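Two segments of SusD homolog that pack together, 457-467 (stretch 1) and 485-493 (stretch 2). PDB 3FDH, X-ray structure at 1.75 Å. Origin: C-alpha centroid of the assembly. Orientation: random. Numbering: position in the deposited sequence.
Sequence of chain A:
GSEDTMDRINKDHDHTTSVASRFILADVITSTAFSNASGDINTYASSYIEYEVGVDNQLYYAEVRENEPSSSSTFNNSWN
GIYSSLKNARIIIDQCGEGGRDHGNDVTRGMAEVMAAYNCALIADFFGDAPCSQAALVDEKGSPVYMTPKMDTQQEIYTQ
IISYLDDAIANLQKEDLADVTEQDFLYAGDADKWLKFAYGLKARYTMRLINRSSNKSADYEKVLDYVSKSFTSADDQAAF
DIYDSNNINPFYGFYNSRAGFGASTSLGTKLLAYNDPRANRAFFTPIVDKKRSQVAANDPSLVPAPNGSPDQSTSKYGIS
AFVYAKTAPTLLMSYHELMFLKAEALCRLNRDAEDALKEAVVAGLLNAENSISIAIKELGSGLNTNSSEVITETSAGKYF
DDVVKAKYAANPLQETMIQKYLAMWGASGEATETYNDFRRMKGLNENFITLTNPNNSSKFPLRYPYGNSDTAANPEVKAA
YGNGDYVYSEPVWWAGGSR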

# COMPACT_ATOMS: atom_id res chain seq x y z
N SER A 457 -14.81 17.96 -2.97
CA SER A 457 -14.82 19.41 -2.79
C SER A 457 -14.78 19.70 -1.30
O SER A 457 -14.09 20.61 -0.84
CB SER A 457 -16.06 20.06 -3.42
OG SER A 457 -17.25 19.45 -2.94
N SER A 458 -15.51 18.89 -0.54
CA SER A 458 -15.51 19.00 0.91
C SER A 458 -15.35 17.68 1.65
O SER A 458 -15.20 17.67 2.87
CB SER A 458 -16.81 19.62 1.38
OG SER A 458 -17.90 18.76 1.06
N LYS A 459 -15.32 16.57 0.92
CA LYS A 459 -15.24 15.25 1.55
C LYS A 459 -14.15 14.31 1.08
O LYS A 459 -14.37 13.10 0.97
CB LYS A 459 -16.58 14.54 1.50
CG LYS A 459 -17.53 15.16 2.52
CD LYS A 459 -18.85 14.51 2.46
CE LYS A 459 -19.60 14.82 3.68
NZ LYS A 459 -20.89 14.11 3.55
N PHE A 460 -12.98 14.86 0.82
CA PHE A 460 -11.82 14.03 0.56
C PHE A 460 -11.21 13.65 1.90
O PHE A 460 -10.81 14.52 2.67
CB PHE A 460 -10.74 14.74 -0.25
CG PHE A 460 -9.57 13.87 -0.45
CD1 PHE A 460 -9.64 12.81 -1.33
CD2 PHE A 460 -8.42 14.04 0.30
CE1 PHE A 460 -8.60 11.92 -1.47
CE2 PHE A 460 -7.36 13.20 0.14
CZ PHE A 460 -7.45 12.12 -0.75
N PRO A 461 -11.15 12.34 2.22
CA PRO A 461 -10.62 12.00 3.53
C PRO A 461 -9.12 12.13 3.66
O PRO A 461 -8.35 11.46 2.96
CB PRO A 461 -11.03 10.55 3.72
CG PRO A 461 -11.20 10.01 2.33
CD PRO A 461 -11.42 11.15 1.40
N LEU A 462 -8.73 12.96 4.61
CA LEU A 462 -7.30 13.25 4.84
C LEU A 462 -6.66 12.21 5.73
O LEU A 462 -5.45 12.19 5.94
CB LEU A 462 -7.15 14.61 5.52
CG LEU A 462 -7.75 15.78 4.76
CD1 LEU A 462 -7.63 17.06 5.55
CD2 LEU A 462 -7.05 15.96 3.51
N ARG A 463 -7.53 11.36 6.26
CA ARG A 463 -7.14 10.31 7.21
C ARG A 463 -8.29 9.37 7.43
O ARG A 463 -9.40 9.63 6.94
CB ARG A 463 -6.77 10.95 8.56
CG ARG A 463 -7.90 11.68 9.25
CD ARG A 463 -7.35 12.82 10.11
NE ARG A 463 -6.61 12.35 11.28
CZ ARG A 463 -5.75 13.07 11.99
NH1 ARG A 463 -5.45 14.32 11.63
NH2 ARG A 463 -5.17 12.52 13.04
N TYR A 464 -8.03 8.30 8.20
CA TYR A 464 -9.06 7.32 8.58
C TYR A 464 -9.53 7.64 10.00
O TYR A 464 -8.71 8.01 10.85
CB TYR A 464 -8.55 5.89 8.59
CG TYR A 464 -8.32 5.37 7.17
CD1 TYR A 464 -8.24 6.25 6.13
CD2 TYR A 464 -8.18 4.02 6.93
CE1 TYR A 464 -8.01 5.78 4.83
CE2 TYR A 464 -7.97 3.57 5.68
CZ TYR A 464 -7.88 4.42 4.65
OH TYR A 464 -7.64 3.85 3.40
N PRO A 465 -10.83 7.42 10.28
CA PRO A 465 -11.28 7.66 11.64
C PRO A 465 -10.82 6.60 12.64
O PRO A 465 -10.67 5.41 12.32
CB PRO A 465 -12.81 7.62 11.50
CG PRO A 465 -13.06 6.74 10.31
CD PRO A 465 -11.96 7.10 9.38
N TYR A 466 -10.60 7.05 13.86
CA TYR A 466 -10.22 6.14 14.96
C TYR A 466 -11.28 5.07 15.19
O TYR A 466 -12.50 5.29 15.03
CB TYR A 466 -10.00 6.90 16.28
CG TYR A 466 -8.91 7.97 16.25
CD1 TYR A 466 -7.57 7.63 16.17
CD2 TYR A 466 -9.24 9.33 16.30
CE1 TYR A 466 -6.57 8.61 16.12
CE2 TYR A 466 -8.24 10.32 16.27
CZ TYR A 466 -6.92 9.96 16.20
OH TYR A 466 -5.95 10.93 16.17
N GLY A 467 -10.80 3.91 15.64
CA GLY A 467 -11.66 2.76 15.89
C GLY A 467 -12.53 2.99 17.08
O GLY A 467 -12.10 3.54 18.08
N ASP A 485 -15.98 14.45 11.75
CA ASP A 485 -15.88 15.40 10.61
C ASP A 485 -14.43 15.79 10.37
O ASP A 485 -14.03 16.18 9.29
CB ASP A 485 -16.73 16.65 10.83
CG ASP A 485 -18.21 16.39 10.72
OD1 ASP A 485 -18.63 15.35 10.16
OD2 ASP A 485 -18.96 17.26 11.20
N TYR A 486 -13.64 15.65 11.42
CA TYR A 486 -12.20 16.04 11.39
C TYR A 486 -11.42 15.28 10.32
O TYR A 486 -10.39 15.72 9.82
CB TYR A 486 -11.56 15.88 12.80
CG TYR A 486 -11.20 14.44 13.07
CD1 TYR A 486 -12.18 13.47 13.34
CD2 TYR A 486 -9.87 14.02 12.97
CE1 TYR A 486 -11.82 12.12 13.54
CE2 TYR A 486 -9.52 12.69 13.19
CZ TYR A 486 -10.49 11.75 13.45
OH TYR A 486 -10.09 10.42 13.62
N VAL A 487 -11.95 14.14 9.89
CA VAL A 487 -11.23 13.32 8.92
C VAL A 487 -11.12 14.10 7.60
O VAL A 487 -10.25 13.85 6.78
CB VAL A 487 -11.87 11.91 8.69
CG1 VAL A 487 -12.04 11.15 10.04
CG2 VAL A 487 -13.15 12.02 7.97
N TYR A 488 -11.97 15.09 7.44
CA TYR A 488 -11.99 15.85 6.21
C TYR A 488 -11.31 17.20 6.32
O TYR A 488 -11.09 17.85 5.30
CB TYR A 488 -13.42 16.10 5.73
CG TYR A 488 -14.24 14.85 5.43
CD1 TYR A 488 -13.86 14.01 4.43
CD2 TYR A 488 -15.39 14.56 6.13
CE1 TYR A 488 -14.62 12.87 4.11
CE2 TYR A 488 -16.16 13.44 5.83
CZ TYR A 488 -15.76 12.59 4.82
OH TYR A 488 -16.52 11.48 4.50
N SER A 489 -11.05 17.64 7.55
CA SER A 489 -10.45 18.96 7.77
C SER A 489 -9.07 18.98 8.45
O SER A 489 -8.37 19.95 8.38
CB SER A 489 -11.39 19.78 8.65
OG SER A 489 -11.57 19.13 9.87
N GLU A 490 -8.68 17.88 9.09
CA GLU A 490 -7.44 17.87 9.85
C GLU A 490 -6.41 16.97 9.23
O GLU A 490 -6.45 15.77 9.43
CB GLU A 490 -7.72 17.38 11.27
CG GLU A 490 -8.56 18.37 12.12
CD GLU A 490 -7.83 19.63 12.45
OE1 GLU A 490 -6.61 19.70 12.22
OE2 GLU A 490 -8.47 20.59 12.97
N PRO A 491 -5.47 17.54 8.48
CA PRO A 491 -4.46 16.66 7.86
C PRO A 491 -3.60 16.00 8.94
O PRO A 491 -3.52 16.48 10.05
CB PRO A 491 -3.56 17.63 7.09
CG PRO A 491 -4.29 18.88 6.98
CD PRO A 491 -5.30 18.95 8.09
N VAL A 492 -2.93 14.92 8.60
CA VAL A 492 -1.98 14.30 9.56
C VAL A 492 -0.73 15.21 9.65
O VAL A 492 -0.53 16.09 8.80
CB VAL A 492 -1.64 12.82 9.18
CG1 VAL A 492 -2.97 12.04 9.14
CG2 VAL A 492 -0.86 12.68 7.84
N TRP A 493 0.09 14.99 10.65
CA TRP A 493 1.26 15.87 10.85
C TRP A 493 2.24 15.96 9.70
O TRP A 493 2.65 17.04 9.30
CB TRP A 493 1.95 15.51 12.14
CG TRP A 493 3.19 16.27 12.42
CD1 TRP A 493 3.28 17.51 12.98
CD2 TRP A 493 4.52 15.82 12.20
NE1 TRP A 493 4.60 17.86 13.12
CE2 TRP A 493 5.38 16.84 12.65
CE3 TRP A 493 5.08 14.64 11.68
CZ2 TRP A 493 6.78 16.73 12.57
CZ3 TRP A 493 6.47 14.53 11.59
CH2 TRP A 493 7.30 15.58 12.05
O HOH W 1 -13.27 19.76 3.95
O HOH W 2 -10.49 17.16 2.68
O HOH W 3 -3.37 14.14 5.75
O HOH W 4 -7.65 9.74 12.54

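The two stretches meet without forming a sheet or a helix pair. Stretch 1 leaves a weakly bonded helical end near Lys459 and runs on as loop, while stretch 2 makes a tight turn and then runs out extended, and most of the polar work consists of giving individual backbone groups a partner. The turn in stretch 2 is braced internally: Tyr488 N donates to Asp485 O at 3.0 Å, and Tyr486 O accepts from both Ser489 N at 3.0 Å and Glu490 N at 2.9 Å. Val487 O is left free to face stretch 1, where Leu462 N donates to it at 2.8 Å. This is the one direct backbone-to-backbone hydrogen bond between the stretches, and it sits where Pro461 and Tyr488 bring their CA atoms within 4.9 Å.

Arg463 supplies the second strong bond. Its side chain reaches along stretch 2, and NH1 donates to Glu490 O at 2.8 Å with a nearly straight N-H...O angle of 168°. The acceptor lies near the guanidinium plane, as the direction of the N-H bonds requires. Pro491 O is also close to NH1, at 3.3 Å, but the angle is too poor for a hydrogen bond. The carboxylate of Glu490 leads away, so the arginine is held here by a backbone carbonyl rather than a salt bridge. The faces of the guanidinium, poor places for hydrogen bonds, are covered by carbon: Tyr486 CE2 over one and Val492 CG1 over the opposite one. NH1 and NH2 also find hydrogen-bond partners elsewhere in the structure.

The remaining arginine donor, NE, gives its proton to water 4 at 3.1 Å. That water accepts from Tyr486 OH as well, at 2.8 Å, and donates to Tyr464 O at 2.6 Å, joining three groups that do not bond to one another directly. Tyr486 OH has a second role as acceptor of a weak bond from Tyr466 N, 3.4 Å away. The rings of Tyr466 and Tyr486 are nearly parallel, with planes at 12°, but their centroids are 5.9 Å apart and they barely overlap; the contact is a slid one, with Tyr466 CE2 3.9 Å from Tyr486 CZ.

Other waters serve backbone groups that cannot pair directly. Waters 1 and 2 supply protons to pairs of carbonyls, which have none to share: water 1 donates to Tyr488 O and Ser458 O, water 2 to Tyr488 O and Phe460 O. Water 3 bridges a donor and an acceptor too far apart to bond, accepting from Val492 N and donating to Leu462 O.

Carbon packing surrounds this network. Lys459 lays its aliphatic stem on the Tyr488 ring, CG standing 3.9 Å from the ring centroid and almost along the normal, while its amine leads away to a partner elsewhere in the structure. Leu462 points toward stretch 2 and sets CD1 3.9 Å from Pro491 CD, and Pro465 CB meets Val487 CG1 at 3.9 Å. The rule is economical: few direct bonds, waters across the gaps, and carbon over the faces.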